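Local coordinates for protein 273aa long hypothetical dTDP-4-dehydrorhamnose reductase (Sulfolobus tokodaii, PDB 2GGS) that binds NADPH on a Rossmann-type fold and probably reduces dTDP-4-dehydrorhamnose, at residues V174-I184 with V207-A218. Numbering follows the deposited sequence.
Sequences VFAFKGYYSPI and VAGERISRFELA
Arg-214 runs from the first turn of its helix in between Phe-177 and Tyr-181. Arg-214 CB sits 3.3 Å from Phe-177 O, which CG also faces, and touches the methyl of Ala-176; after a bend at chi2 (84°), Arg-214 CD passes 3.5 Å from Gly-179 O, and NE lies between Tyr-181 CD1 and Phe-177 CD2. The guanidinium is nearly flat on the Tyr-181 ring, planes 16° apart, CZ displaced toward the rim and NH2 over CG and CD2, while CD2 of Phe-177, whose ring stands almost perpendicular, meets its other face. Arg-214 NH1 ends 3.0 Å from Tyr-180 O. The far face of Tyr-181 rests on Pro-183 CD. Here 180-181 and 212-213 form a two-stranded antiparallel sheet in the C-terminal part, which in this extended-SDR family probably forms the substrate-binding region; the Tyr-181 side chain is about 6 Å from the bound NADPH. Tyr-181 and Ile-212 exchange both backbone bonds, and Ser-213 N-caps the helix, its OG accepting from Glu-216 N. Extended Arg-211 lays its guanidinium over the Tyr-180 ring in a cation-pi stack, while its NE is salt-bridged to Asp-247. With an alanine in place of Tyr-180, the Arg-211 guanidinium would probably lose the surface it lies on and be held by its polar bonds alone, including that to Asp-247. Further on, Gly-209 N reaches Ser-182 O (2.8 Å) from well above the carbonyl plane.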
loop_
_atom_site.group_PDB
_atom_site.type_symbol
_atom_site.label_atom_id
_atom_site.label_comp_id
_atom_site.label_asym_id
_atom_site.label_seq_id
_atom_site.Cartn_x
_atom_site.Cartn_y
_atom_site.Cartn_z
ATOM N N VAL A 174 2.056 14.649 -19.436
ATOM C CA VAL A 174 2.114 14.216 -18.049
ATOM C C VAL A 174 2.635 15.351 -17.192
ATOM O O VAL A 174 3.698 15.917 -17.461
ATOM C CB VAL A 174 3.066 12.982 -17.866
ATOM C CG1 VAL A 174 3.393 12.781 -16.392
ATOM C CG2 VAL A 174 2.431 11.738 -18.405
ATOM N N PHE A 175 1.873 15.708 -16.161
ATOM C CA PHE A 175 2.322 16.677 -15.175
ATOM C C PHE A 175 2.901 15.976 -13.948
ATOM O O PHE A 175 2.185 15.342 -13.179
ATOM C CB PHE A 175 1.168 17.630 -14.833
ATOM C CG PHE A 175 0.713 18.422 -16.019
ATOM C CD1 PHE A 175 1.419 19.560 -16.405
ATOM C CD2 PHE A 175 -0.337 17.984 -16.801
ATOM C CE1 PHE A 175 1.036 20.280 -17.524
ATOM C CE2 PHE A 175 -0.731 18.696 -17.931
ATOM C CZ PHE A 175 -0.035 19.841 -18.295
ATOM N N ALA A 176 4.216 16.041 -13.803
ATOM C CA ALA A 176 4.887 15.268 -12.777
ATOM C C ALA A 176 5.185 16.139 -11.589
ATOM O O ALA A 176 5.928 17.114 -11.665
ATOM C CB ALA A 176 6.183 14.585 -13.319
ATOM N N PHE A 177 4.578 15.771 -10.460
ATOM C CA PHE A 177 4.837 16.436 -9.208
ATOM C C PHE A 177 6.335 16.523 -8.914
ATOM O O PHE A 177 7.045 15.519 -8.984
ATOM C CB PHE A 177 4.111 15.686 -8.076
ATOM C CG PHE A 177 4.336 16.262 -6.703
ATOM C CD1 PHE A 177 3.967 17.582 -6.407
ATOM C CD2 PHE A 177 4.875 15.472 -5.678
ATOM C CE1 PHE A 177 4.155 18.123 -5.124
ATOM C CE2 PHE A 177 5.078 15.999 -4.380
ATOM C CZ PHE A 177 4.696 17.332 -4.099
ATOM N N LYS A 178 6.796 17.726 -8.586
ATOM C CA LYS A 178 8.156 17.915 -8.080
ATOM C C LYS A 178 8.269 17.382 -6.660
ATOM O O LYS A 178 7.922 18.077 -5.700
ATOM C CB LYS A 178 8.576 19.393 -8.129
ATOM C CG LYS A 178 10.056 19.659 -7.770
ATOM C CD LYS A 178 10.362 21.163 -7.869
ATOM C CE LYS A 178 11.637 21.574 -7.191
ATOM N NZ LYS A 178 11.615 23.067 -7.054
ATOM N N GLY A 179 8.777 16.155 -6.546
ATOM C CA GLY A 179 8.994 15.523 -5.251
ATOM C C GLY A 179 9.388 14.075 -5.451
ATOM O O GLY A 179 9.338 13.568 -6.583
ATOM N N TYR A 180 9.735 13.419 -4.349
ATOM C CA TYR A 180 10.424 12.106 -4.346
ATOM C C TYR A 180 9.433 11.166 -3.693
ATOM O O TYR A 180 8.822 11.535 -2.676
ATOM C CB TYR A 180 11.738 12.187 -3.639
ATOM C CG TYR A 180 12.669 13.168 -4.338
ATOM C CD1 TYR A 180 12.568 14.515 -4.071
ATOM C CD2 TYR A 180 13.631 12.724 -5.254
ATOM C CE1 TYR A 180 13.369 15.424 -4.697
ATOM C CE2 TYR A 180 14.488 13.651 -5.912
ATOM C CZ TYR A 180 14.338 14.996 -5.605
ATOM O OH TYR A 180 15.152 15.955 -6.192
ATOM N N TYR A 181 9.394 9.922 -4.118
ATOM C CA TYR A 181 9.131 8.805 -3.237
ATOM C C TYR A 181 9.842 7.492 -3.531
ATOM O O TYR A 181 10.906 7.507 -4.154
ATOM C CB TYR A 181 7.570 8.644 -3.406
ATOM C CG TYR A 181 7.063 8.132 -4.788
ATOM C CD1 TYR A 181 7.711 8.480 -5.998
ATOM C CD2 TYR A 181 5.910 7.348 -4.873
ATOM C CE1 TYR A 181 7.273 8.008 -7.234
ATOM C CE2 TYR A 181 5.430 6.890 -6.113
ATOM C CZ TYR A 181 6.115 7.215 -7.295
ATOM O OH TYR A 181 5.658 6.714 -8.500
ATOM N N SER A 182 9.276 6.357 -3.091
ATOM C CA SER A 182 9.966 5.092 -3.237
ATOM C C SER A 182 9.060 3.972 -3.834
ATOM O O SER A 182 8.735 2.999 -3.156
ATOM C CB SER A 182 10.568 4.647 -1.880
ATOM O OG SER A 182 9.634 4.812 -0.867
ATOM N N PRO A 183 8.715 4.103 -5.121
ATOM C CA PRO A 183 7.692 3.225 -5.699
ATOM C C PRO A 183 8.150 1.762 -5.732
ATOM O O PRO A 183 9.308 1.473 -6.070
ATOM C CB PRO A 183 7.524 3.775 -7.124
ATOM C CG PRO A 183 8.869 4.469 -7.419
ATOM C CD PRO A 183 9.215 5.096 -6.099
ATOM N N ILE A 184 7.256 0.845 -5.373
ATOM C CA ILE A 184 7.503 -0.580 -5.444
ATOM C C ILE A 184 6.367 -1.211 -6.231
ATOM O O ILE A 184 5.199 -0.798 -6.077
ATOM C CB ILE A 184 7.626 -1.179 -3.992
ATOM C CG1 ILE A 184 8.043 -2.669 -3.981
ATOM C CG2 ILE A 184 6.296 -0.878 -3.139
ATOM C CD1 ILE A 184 8.384 -3.168 -2.577
ATOM N N VAL A 207 9.104 -1.373 3.779
ATOM C CA VAL A 207 9.418 -2.173 2.590
ATOM C C VAL A 207 8.964 -1.358 1.357
ATOM O O VAL A 207 7.785 -1.346 1.020
ATOM C CB VAL A 207 8.744 -3.583 2.597
ATOM C CG1 VAL A 207 9.172 -4.383 1.393
ATOM C CG2 VAL A 207 9.047 -4.371 3.881
ATOM N N ALA A 208 9.899 -0.667 0.694
ATOM C CA ALA A 208 9.582 0.126 -0.495
ATOM C C ALA A 208 10.776 0.202 -1.453
ATOM O O ALA A 208 11.795 -0.464 -1.221
ATOM C CB ALA A 208 9.117 1.524 -0.106
ATOM N N GLY A 209 10.623 0.982 -2.515
ATOM C CA GLY A 209 11.586 0.990 -3.622
ATOM C C GLY A 209 12.728 1.966 -3.382
ATOM O O GLY A 209 12.916 2.449 -2.302
ATOM N N GLU A 210 13.505 2.231 -4.424
ATOM C CA GLU A 210 14.587 3.214 -4.338
ATOM C C GLU A 210 13.992 4.613 -4.486
ATOM O O GLU A 210 13.008 4.817 -5.221
ATOM C CB GLU A 210 15.597 2.957 -5.470
ATOM C CG GLU A 210 16.260 1.603 -5.432
ATOM C CD GLU A 210 17.625 1.660 -4.758
ATOM O OE1 GLU A 210 18.234 0.588 -4.593
ATOM O OE2 GLU A 210 18.069 2.765 -4.363
ATOM N N ARG A 211 14.576 5.584 -3.782
ATOM C CA ARG A 211 14.136 6.980 -3.877
ATOM C C ARG A 211 14.261 7.507 -5.321
ATOM O O ARG A 211 15.325 7.384 -5.928
ATOM C CB ARG A 211 14.969 7.855 -2.946
ATOM C CG ARG A 211 14.677 9.382 -3.053
ATOM C CD ARG A 211 15.560 10.115 -2.002
ATOM N NE ARG A 211 15.348 11.558 -1.950
ATOM C CZ ARG A 211 15.925 12.446 -2.759
ATOM N NH1 ARG A 211 16.780 12.049 -3.690
ATOM N NH2 ARG A 211 15.668 13.743 -2.599
ATOM N N ILE A 212 13.183 8.081 -5.857
ATOM C CA ILE A 212 13.187 8.625 -7.207
ATOM C C ILE A 212 12.188 9.762 -7.303
ATOM O O ILE A 212 11.206 9.794 -6.559
ATOM C CB ILE A 212 12.858 7.503 -8.263
ATOM C CG1 ILE A 212 13.257 7.897 -9.698
ATOM C CG2 ILE A 212 11.356 7.124 -8.192
ATOM C CD1 ILE A 212 13.065 6.766 -10.739
ATOM N N SER A 213 12.457 10.721 -8.195
ATOM C CA SER A 213 11.513 11.805 -8.423
ATOM C C SER A 213 10.439 11.343 -9.405
ATOM O O SER A 213 10.675 10.451 -10.240
ATOM C CB SER A 213 12.256 13.073 -8.934
ATOM O OG SER A 213 12.675 12.919 -10.288
ATOM N N ARG A 214 9.249 11.956 -9.345
ATOM C CA ARG A 214 8.233 11.588 -10.327
ATOM C C ARG A 214 8.693 11.898 -11.745
ATOM O O ARG A 214 8.386 11.163 -12.683
ATOM C CB ARG A 214 6.935 12.356 -10.047
ATOM C CG ARG A 214 6.038 11.681 -9.001
ATOM C CD ARG A 214 6.414 12.010 -7.619
ATOM N NE ARG A 214 5.394 11.573 -6.643
ATOM C CZ ARG A 214 5.562 11.597 -5.329
ATOM N NH1 ARG A 214 6.710 12.006 -4.796
ATOM N NH2 ARG A 214 4.573 11.194 -4.538
ATOM N N PHE A 215 9.417 13.009 -11.882
ATOM C CA PHE A 215 9.895 13.477 -13.189
ATOM C C PHE A 215 10.829 12.443 -13.800
ATOM O O PHE A 215 10.645 12.016 -14.948
ATOM C CB PHE A 215 10.605 14.822 -13.025
ATOM C CG PHE A 215 10.962 15.506 -14.346
ATOM C CD1 PHE A 215 9.974 15.806 -15.281
ATOM C CD2 PHE A 215 12.273 15.881 -14.607
ATOM C CE1 PHE A 215 10.279 16.443 -16.510
ATOM C CE2 PHE A 215 12.604 16.522 -15.824
ATOM C CZ PHE A 215 11.583 16.815 -16.765
ATOM N N GLU A 216 11.818 12.006 -13.026
ATOM C CA GLU A 216 12.755 11.054 -13.604
ATOM C C GLU A 216 11.994 9.772 -13.938
ATOM O O GLU A 216 12.206 9.172 -14.991
ATOM C CB GLU A 216 13.952 10.762 -12.698
ATOM C CG GLU A 216 14.869 9.711 -13.345
ATOM C CD GLU A 216 16.024 9.210 -12.494
ATOM O OE1 GLU A 216 15.977 9.332 -11.254
ATOM O OE2 GLU A 216 16.983 8.637 -13.104
ATOM N N LEU A 217 11.095 9.357 -13.035
ATOM C CA LEU A 217 10.366 8.109 -13.260
ATOM C C LEU A 217 9.557 8.161 -14.550
ATOM O O LEU A 217 9.585 7.220 -15.340
ATOM C CB LEU A 217 9.461 7.778 -12.061
ATOM C CG LEU A 217 8.613 6.504 -12.152
ATOM C CD1 LEU A 217 9.479 5.294 -12.478
ATOM C CD2 LEU A 217 7.897 6.284 -10.844
ATOM N N ALA A 218 8.879 9.289 -14.766
ATOM C CA ALA A 218 8.032 9.484 -15.929
ATOM C C ALA A 218 8.874 9.438 -17.211
ATOM O O ALA A 218 8.498 8.777 -18.168
ATOM C CB ALA A 218 7.287 10.804 -15.809
HETATM O O HOH W 1 9.575 15.203 -9.890
HETATM O O HOH W 2 11.867 1.143 -6.911
#